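Local coordinates for transcriptional regulator KdgR (Pseudomonas aeruginosa, PDB 5Y6I), which probably acts as a DNA-binding transcription factor of the IclR family, pairing a helix-turn-helix domain with a GAF-like C-terminal domain, at residues L26-A30 / H73-G77; T151-F155 / V223-T228; V209-S213 / F236-E240. One frame throughout, in Å; residues are numbered along the deposited sequence.

How the contacts relate
Reading from the N terminus, contact 1 comes first: segment 73-77, on strand 74-76, returns to helix 18-31, closing a loop of 42 intervening residues within the N-terminal part, which carries the helix-turn-helix and probably binds DNA. Contact 2 opens much later and ties helix 150-158 to strand 223-232. Contact 3 starts before contact 2 has closed and ends after it, so the two cross, their segments alternating. It joins strand 209-217 to the loop before helix 244-258. Strands 209-217 and 223-232 are neighbours in one antiparallel sheet, and Ser-213 packs against contact 2. Contact 1 stands apart, its centre about 35 Å from that of contact 2 and about 44 Å from that of contact 3.

Contact 1 of 3, residues L26-A30 / H73-G77; sequences LKALA and HYSLG
Leu-29 and Leu-76 reach each other through different first torsions. CG of Leu-29 is anti to the backbone N (chi1 -169°), which carries its methyls from the helix to the strand, whereas CG of Leu-76 stands anti to its own carbonyl carbon (chi1 -62°) and sends both methyls back to the helix. The side chains run alongside each other, pointing opposite ways, with Leu-29 CD2 3.7 Å from Leu-76 CD2. That same Leu-76 methyl also meets Leu-26 CD1 at 3.5 Å, the two side chains meeting roughly perpendicular. The other branch, Leu-76 CD1, lies over the helix backbone at Ala-30, 3.7 Å from Ala-30 CA and 3.8 Å from Ala-30 CB. Leu-29 divides its methyls too: CD2 rests on the strand backbone, 3.4 Å from Ser-75 O, and CD1 packs on Tyr-74 CB at 3.7 Å. The Tyr-74 ring leads away from this contact, toward His-53, Leu-56 and Ile-60 of helix 49-61. Helix and strand axes cross at -98°: strand 74-76, in the two-stranded wing of what is consistent with a winged helix-turn-helix domain, runs nearly at right angles to helix 18-31. Strand 65-67 pairs antiparallel with 74-76, helix 38-45 touches Leu-29 through Leu-41, and Ala-86 of the second subunit packs on Ala-30 and Leu-76.

Contact 2 of 3, residues T151-F155 / V223-T228; sequences TGLVF and VAAVLT
Val-226 points one methyl straight into the face of the Phe-155 ring. Its CG2 sits 3.4 Å from the ring centroid, only 12° off the normal, a CH-pi contact made over the centre of the ring. Phe-155 gets there with CG anti to its carbonyl carbon (chi1 -81°), which swings the ring from the helix flank to the strand. Val-223 CG1 approaches the same ring obliquely, 4.2 Å from Phe-155 CE1, and Trp-117 meets it with its own ring, inclined to it. The second methyl of Val-226, CG1, turns to the helix body and packs 4.0 Å from Val-154 CB. Helix and strand run at 143° to each other, the helix lying on one face of the antiparallel sheet of the GAF-like domain; Leu-227, pointing the other way, packs on helices 93-108 and 244-258. Near the start of the strand Ala-224 and Ala-225 both face Val-216, a classic beta bulge whose extra residue lets Val-223 and Val-226, three apart, both point at the helix. Thr-151 places CG2 4.1 Å from Val-226 CB, and its OG1 lies beside Thr-228 CG2, the two threonine side chains set roughly perpendicular. Thr-228 OG1 is hydrogen-bonded to Phe-113 O on strand 111-118.

Contact 3 of 3, residues V209-S213 / F236-E240; sequences VEALS and FQAEE
Glu-210 and Ala-238 mark the closest backbone approach, their CA atoms 5.7 Å apart, where the loop 236-240 passes the strand with its end-to-end direction turned 45° from it. The loop bends at Ala-238, the centre of an inverse gamma turn with a weak bond from Glu-239 N to Gln-237 O, and the methyl points at the strand. Ala-238 CB touches both Glu-210 CB, at 3.5 Å, and the peptide oxygen of the next residue, Ala-211 O. Phe-236 extends its ring with CG anti to the backbone N (chi1 -178°). The ring offers an edge to the strand: Glu-210 O lies near the ring plane, 3.5 Å from Phe-236 CD1, and Leu-212 CB meets the same rim at Phe-236 CZ, 4.2 Å away. Further along, Leu-212 CD1 lies against the loop backbone from Ala-238 to Glu-240. The carboxylate of Glu-240 forms a salt bridge with Arg-196. Phe-236 also touches Val-229 on the neighbouring strand. The loop follows strand 223-232 and precedes helix 244-258, making the closing strand-to-helix connection of the GAF-like C-terminal domain in this IclR family member.

Contact 1 of 3, residues L26-A30 / H73-G77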
loop_
_atom_site.group_PDB
_atom_site.type_symbol
_atom_site.label_atom_id
_atom_site.label_comp_id
_atom_site.label_asym_id
_atom_site.label_seq_id
_atom_site.Cartn_x
_atom_site.Cartn_y
_atom_site.Cartn_z
ATOM N N LEU A 26 10.285 -14.433 -11.511
ATOM C CA LEU A 26 9.082 -13.675 -11.202
ATOM C C LEU A 26 9.432 -12.240 -10.855
ATOM O O LEU A 26 8.717 -11.301 -11.228
ATOM C CB LEU A 26 8.332 -14.350 -10.061
ATOM C CG LEU A 26 7.052 -13.735 -9.503
ATOM C CD1 LEU A 26 5.920 -13.739 -10.530
ATOM C CD2 LEU A 26 6.636 -14.499 -8.247
ATOM N N LYS A 27 10.558 -12.050 -10.175
ATOM C CA LYS A 27 10.963 -10.712 -9.784
ATOM C C LYS A 27 11.330 -9.880 -11.003
ATOM O O LYS A 27 11.093 -8.667 -11.034
ATOM C CB LYS A 27 12.138 -10.791 -8.801
ATOM C CG LYS A 27 12.744 -9.450 -8.435
ATOM C CD LYS A 27 14.161 -9.581 -7.895
ATOM C CE LYS A 27 14.175 -10.199 -6.505
ATOM N NZ LYS A 27 15.510 -10.091 -5.839
ATOM N N ALA A 28 11.915 -10.498 -12.013
ATOM C CA ALA A 28 12.272 -9.714 -13.187
ATOM C C ALA A 28 11.107 -9.513 -14.142
ATOM O O ALA A 28 11.118 -8.553 -14.918
ATOM C CB ALA A 28 13.410 -10.375 -13.941
ATOM N N LEU A 29 10.125 -10.411 -14.121
ATOM C CA LEU A 29 8.902 -10.191 -14.879
ATOM C C LEU A 29 8.175 -8.958 -14.349
ATOM O O LEU A 29 7.789 -8.076 -15.124
ATOM C CB LEU A 29 8.030 -11.450 -14.810
ATOM C CG LEU A 29 6.788 -11.665 -15.675
ATOM C CD1 LEU A 29 7.148 -11.961 -17.123
ATOM C CD2 LEU A 29 5.932 -12.799 -15.113
ATOM N N ALA A 30 8.037 -8.853 -13.021
ATOM C CA ALA A 30 7.434 -7.666 -12.413
ATOM C C ALA A 30 8.200 -6.400 -12.779
ATOM O O ALA A 30 7.603 -5.347 -13.036
ATOM C CB ALA A 30 7.385 -7.832 -10.896
ATOM N N HIS A 73 3.119 -11.912 -25.331
ATOM C CA HIS A 73 3.970 -11.328 -24.311
ATOM C C HIS A 73 3.689 -11.971 -22.964
ATOM O O HIS A 73 2.573 -12.425 -22.692
ATOM C CB HIS A 73 3.753 -9.819 -24.224
ATOM C CG HIS A 73 4.418 -9.049 -25.322
ATOM N ND1 HIS A 73 3.781 -8.038 -26.011
ATOM C CD2 HIS A 73 5.664 -9.133 -25.844
ATOM C CE1 HIS A 73 4.603 -7.536 -26.915
ATOM N NE2 HIS A 73 5.750 -8.187 -26.838
ATOM N N TYR A 74 4.725 -12.003 -22.120
ATOM C CA TYR A 74 4.639 -12.554 -20.773
ATOM C C TYR A 74 4.364 -11.449 -19.773
ATOM O O TYR A 74 4.940 -10.361 -19.863
ATOM C CB TYR A 74 5.936 -13.276 -20.386
ATOM C CG TYR A 74 6.214 -14.493 -21.233
ATOM C CD1 TYR A 74 5.529 -15.693 -21.016
ATOM C CD2 TYR A 74 7.141 -14.443 -22.263
ATOM C CE1 TYR A 74 5.777 -16.815 -21.810
ATOM C CE2 TYR A 74 7.393 -15.556 -23.063
ATOM C CZ TYR A 74 6.713 -16.729 -22.835
ATOM O OH TYR A 74 6.987 -17.809 -23.642
ATOM N N SER A 75 3.503 -11.742 -18.806
ATOM C CA SER A 75 3.188 -10.780 -17.766
ATOM C C SER A 75 2.845 -11.531 -16.488
ATOM O O SER A 75 2.806 -12.763 -16.453
ATOM C CB SER A 75 2.038 -9.875 -18.203
ATOM O OG SER A 75 1.003 -10.659 -18.775
ATOM N N LEU A 76 2.569 -10.776 -15.433
ATOM C CA LEU A 76 2.292 -11.398 -14.153
ATOM C C LEU A 76 0.898 -11.982 -14.144
ATOM O O LEU A 76 -0.042 -11.394 -14.686
ATOM C CB LEU A 76 2.449 -10.397 -13.022
ATOM C CG LEU A 76 3.865 -9.850 -12.914
ATOM C CD1 LEU A 76 3.879 -8.484 -12.227
ATOM C CD2 LEU A 76 4.714 -10.847 -12.169
ATOM N N GLY A 77 0.771 -13.157 -13.533
ATOM C CA GLY A 77 -0.521 -13.783 -13.377
ATOM C C GLY A 77 -1.272 -13.270 -12.160
ATOM O O GLY A 77 -0.785 -12.448 -11.376
#

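Contact 2 of 3, residues T151-F155 / V223-T228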
loop_
_atom_site.group_PDB
_atom_site.type_symbol
_atom_site.label_atom_id
_atom_site.label_comp_id
_atom_site.label_asym_id
_atom_site.label_seq_id
_atom_site.Cartn_x
_atom_site.Cartn_y
_atom_site.Cartn_z
ATOM N N THR A 151 9.046 17.733 12.930
ATOM C CA THR A 151 8.139 16.667 12.544
ATOM C C THR A 151 6.917 17.219 11.816
ATOM O O THR A 151 6.449 16.640 10.825
ATOM C CB THR A 151 7.728 15.915 13.805
ATOM O OG1 THR A 151 8.901 15.597 14.574
ATOM C CG2 THR A 151 7.004 14.662 13.470
ATOM N N GLY A 152 6.382 18.343 12.296
ATOM C CA GLY A 152 5.215 18.925 11.665
ATOM C C GLY A 152 5.523 19.532 10.317
ATOM O O GLY A 152 4.664 19.543 9.426
ATOM N N LEU A 153 6.747 20.036 10.134
ATOM C CA LEU A 153 7.090 20.651 8.854
ATOM C C LEU A 153 7.264 19.606 7.757
ATOM O O LEU A 153 6.848 19.831 6.615
ATOM C CB LEU A 153 8.345 21.517 8.986
ATOM C CG LEU A 153 8.216 22.745 9.898
ATOM C CD1 LEU A 153 9.104 23.895 9.443
ATOM C CD2 LEU A 153 6.788 23.214 9.959
ATOM N N VAL A 154 7.869 18.458 8.073
ATOM C CA VAL A 154 8.000 17.419 7.056
ATOM C C VAL A 154 6.622 16.954 6.603
ATOM O O VAL A 154 6.346 16.868 5.403
ATOM C CB VAL A 154 8.847 16.241 7.562
ATOM C CG1 VAL A 154 8.870 15.129 6.462
ATOM C CG2 VAL A 154 10.255 16.700 7.928
ATOM N N PHE A 155 5.729 16.675 7.554
ATOM C CA PHE A 155 4.341 16.380 7.210
ATOM C C PHE A 155 3.768 17.432 6.247
ATOM O O PHE A 155 3.355 17.109 5.128
ATOM C CB PHE A 155 3.501 16.276 8.494
ATOM C CG PHE A 155 3.607 14.922 9.207
ATOM C CD1 PHE A 155 3.368 13.738 8.533
ATOM C CD2 PHE A 155 3.941 14.847 10.557
ATOM C CE1 PHE A 155 3.449 12.506 9.182
ATOM C CE2 PHE A 155 4.036 13.609 11.216
ATOM C CZ PHE A 155 3.781 12.442 10.518
ATOM N N VAL A 223 3.139 9.046 2.522
ATOM C CA VAL A 223 3.903 9.285 3.736
ATOM C C VAL A 223 3.369 8.362 4.817
ATOM O O VAL A 223 2.192 8.436 5.189
ATOM C CB VAL A 223 3.835 10.756 4.162
ATOM C CG1 VAL A 223 4.599 10.946 5.456
ATOM C CG2 VAL A 223 4.432 11.609 3.083
ATOM N N ALA A 224 4.230 7.472 5.306
ATOM C CA ALA A 224 3.865 6.497 6.324
ATOM C C ALA A 224 4.086 7.046 7.720
ATOM O O ALA A 224 3.256 6.842 8.615
ATOM C CB ALA A 224 4.693 5.215 6.156
ATOM N N ALA A 225 5.202 7.739 7.900
ATOM C CA ALA A 225 5.618 8.266 9.186
ATOM C C ALA A 225 6.682 9.330 8.941
ATOM O O ALA A 225 7.097 9.575 7.802
ATOM C CB ALA A 225 6.144 7.152 10.097
ATOM N N VAL A 226 7.097 9.980 10.032
ATOM C CA VAL A 226 8.257 10.858 10.056
ATOM C C VAL A 226 9.159 10.376 11.179
ATOM O O VAL A 226 8.679 10.041 12.269
ATOM C CB VAL A 226 7.867 12.332 10.262
ATOM C CG1 VAL A 226 9.121 13.242 10.240
ATOM C CG2 VAL A 226 6.892 12.757 9.189
ATOM N N LEU A 227 10.455 10.300 10.899
ATOM C CA LEU A 227 11.441 9.851 11.866
ATOM C C LEU A 227 12.367 11.023 12.150
ATOM O O LEU A 227 12.710 11.787 11.243
ATOM C CB LEU A 227 12.223 8.638 11.343
ATOM C CG LEU A 227 12.804 7.707 12.410
ATOM C CD1 LEU A 227 13.045 6.327 11.800
ATOM C CD2 LEU A 227 14.090 8.250 13.023
ATOM N N THR A 228 12.780 11.152 13.405
ATOM C CA THR A 228 13.197 12.445 13.919
ATOM C C THR A 228 14.205 12.277 15.041
ATOM O O THR A 228 13.981 11.478 15.957
ATOM C CB THR A 228 11.981 13.175 14.448
ATOM O OG1 THR A 228 11.168 12.186 15.072
ATOM C CG2 THR A 228 11.176 13.780 13.361
#

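Contact 3 of 3, residues V209-S213 / F236-E240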
loop_
_atom_site.group_PDB
_atom_site.type_symbol
_atom_site.label_atom_id
_atom_site.label_comp_id
_atom_site.label_asym_id
_atom_site.label_seq_id
_atom_site.Cartn_x
_atom_site.Cartn_y
_atom_site.Cartn_z
ATOM N N VAL A 209 16.534 23.212 22.125
ATOM C CA VAL A 209 16.450 21.825 21.668
ATOM C C VAL A 209 16.395 21.832 20.152
ATOM O O VAL A 209 15.589 22.552 19.548
ATOM C CB VAL A 209 15.274 21.034 22.288
ATOM C CG1 VAL A 209 15.210 21.220 23.761
ATOM C CG2 VAL A 209 13.974 21.310 21.674
ATOM N N GLU A 210 17.300 21.083 19.542
ATOM C CA GLU A 210 17.409 21.001 18.097
ATOM C C GLU A 210 16.904 19.643 17.626
ATOM O O GLU A 210 17.252 18.607 18.206
ATOM C CB GLU A 210 18.853 21.242 17.653
ATOM C CG GLU A 210 19.239 22.716 17.540
ATOM C CD GLU A 210 19.143 23.470 18.850
ATOM O OE1 GLU A 210 19.140 22.810 19.909
ATOM O OE2 GLU A 210 19.079 24.725 18.828
ATOM N N ALA A 211 16.075 19.652 16.587
ATOM C CA ALA A 211 15.522 18.433 16.027
ATOM C C ALA A 211 15.932 18.293 14.569
ATOM O O ALA A 211 16.442 19.221 13.937
ATOM C CB ALA A 211 13.994 18.397 16.157
ATOM N N LEU A 212 15.713 17.093 14.049
ATOM C CA LEU A 212 15.998 16.767 12.663
ATOM C C LEU A 212 14.972 15.727 12.261
ATOM O O LEU A 212 14.663 14.832 13.052
ATOM C CB LEU A 212 17.417 16.233 12.498
ATOM C CG LEU A 212 18.022 16.194 11.102
ATOM C CD1 LEU A 212 18.462 17.594 10.706
ATOM C CD2 LEU A 212 19.192 15.216 11.050
ATOM N N SER A 213 14.432 15.861 11.049
ATOM C CA SER A 213 13.270 15.089 10.636
ATOM C C SER A 213 13.355 14.711 9.169
ATOM O O SER A 213 13.694 15.548 8.324
ATOM C CB SER A 213 11.986 15.878 10.849
ATOM O OG SER A 213 11.882 16.300 12.185
ATOM N N PHE A 236 24.218 18.056 20.363
ATOM C CA PHE A 236 23.656 17.728 19.056
ATOM C C PHE A 236 23.605 18.970 18.175
ATOM O O PHE A 236 22.872 19.923 18.472
ATOM C CB PHE A 236 22.258 17.122 19.189
ATOM C CG PHE A 236 21.631 16.719 17.863
ATOM C CD1 PHE A 236 20.258 16.797 17.681
ATOM C CD2 PHE A 236 22.411 16.262 16.805
ATOM C CE1 PHE A 236 19.671 16.441 16.470
ATOM C CE2 PHE A 236 21.826 15.905 15.598
ATOM C CZ PHE A 236 20.455 15.995 15.431
ATOM N N GLN A 237 24.365 18.942 17.083
ATOM C CA GLN A 237 24.287 19.946 16.030
ATOM C C GLN A 237 23.310 19.426 14.985
ATOM O O GLN A 237 23.604 18.450 14.290
ATOM C CB GLN A 237 25.663 20.198 15.420
ATOM C CG GLN A 237 25.982 21.662 15.171
ATOM C CD GLN A 237 26.196 22.422 16.457
ATOM O OE1 GLN A 237 27.203 22.232 17.145
ATOM N NE2 GLN A 237 25.257 23.296 16.792
ATOM N N ALA A 238 22.143 20.061 14.887
ATOM C CA ALA A 238 21.105 19.622 13.951
ATOM C C ALA A 238 21.284 20.328 12.609
ATOM O O ALA A 238 20.495 21.182 12.203
ATOM C CB ALA A 238 19.720 19.873 14.529
ATOM N N GLU A 239 22.353 19.950 11.915
ATOM C CA GLU A 239 22.676 20.519 10.615
ATOM C C GLU A 239 22.216 19.576 9.511
ATOM O O GLU A 239 22.492 18.373 9.561
ATOM C CB GLU A 239 24.172 20.811 10.501
ATOM C CG GLU A 239 24.508 22.239 10.891
ATOM C CD GLU A 239 25.980 22.559 10.771
ATOM O OE1 GLU A 239 26.645 22.732 11.817
ATOM O OE2 GLU A 239 26.470 22.647 9.627
ATOM N N GLU A 240 21.518 20.134 8.516
ATOM C CA GLU A 240 20.890 19.349 7.456
ATOM C C GLU A 240 21.887 18.533 6.641
ATOM O O GLU A 240 21.459 17.704 5.831
ATOM C CB GLU A 240 20.082 20.268 6.519
ATOM C CG GLU A 240 18.821 20.860 7.153
ATOM C CD GLU A 240 18.036 21.776 6.225
ATOM O OE1 GLU A 240 16.964 22.269 6.646
ATOM O OE2 GLU A 240 18.484 22.015 5.083
#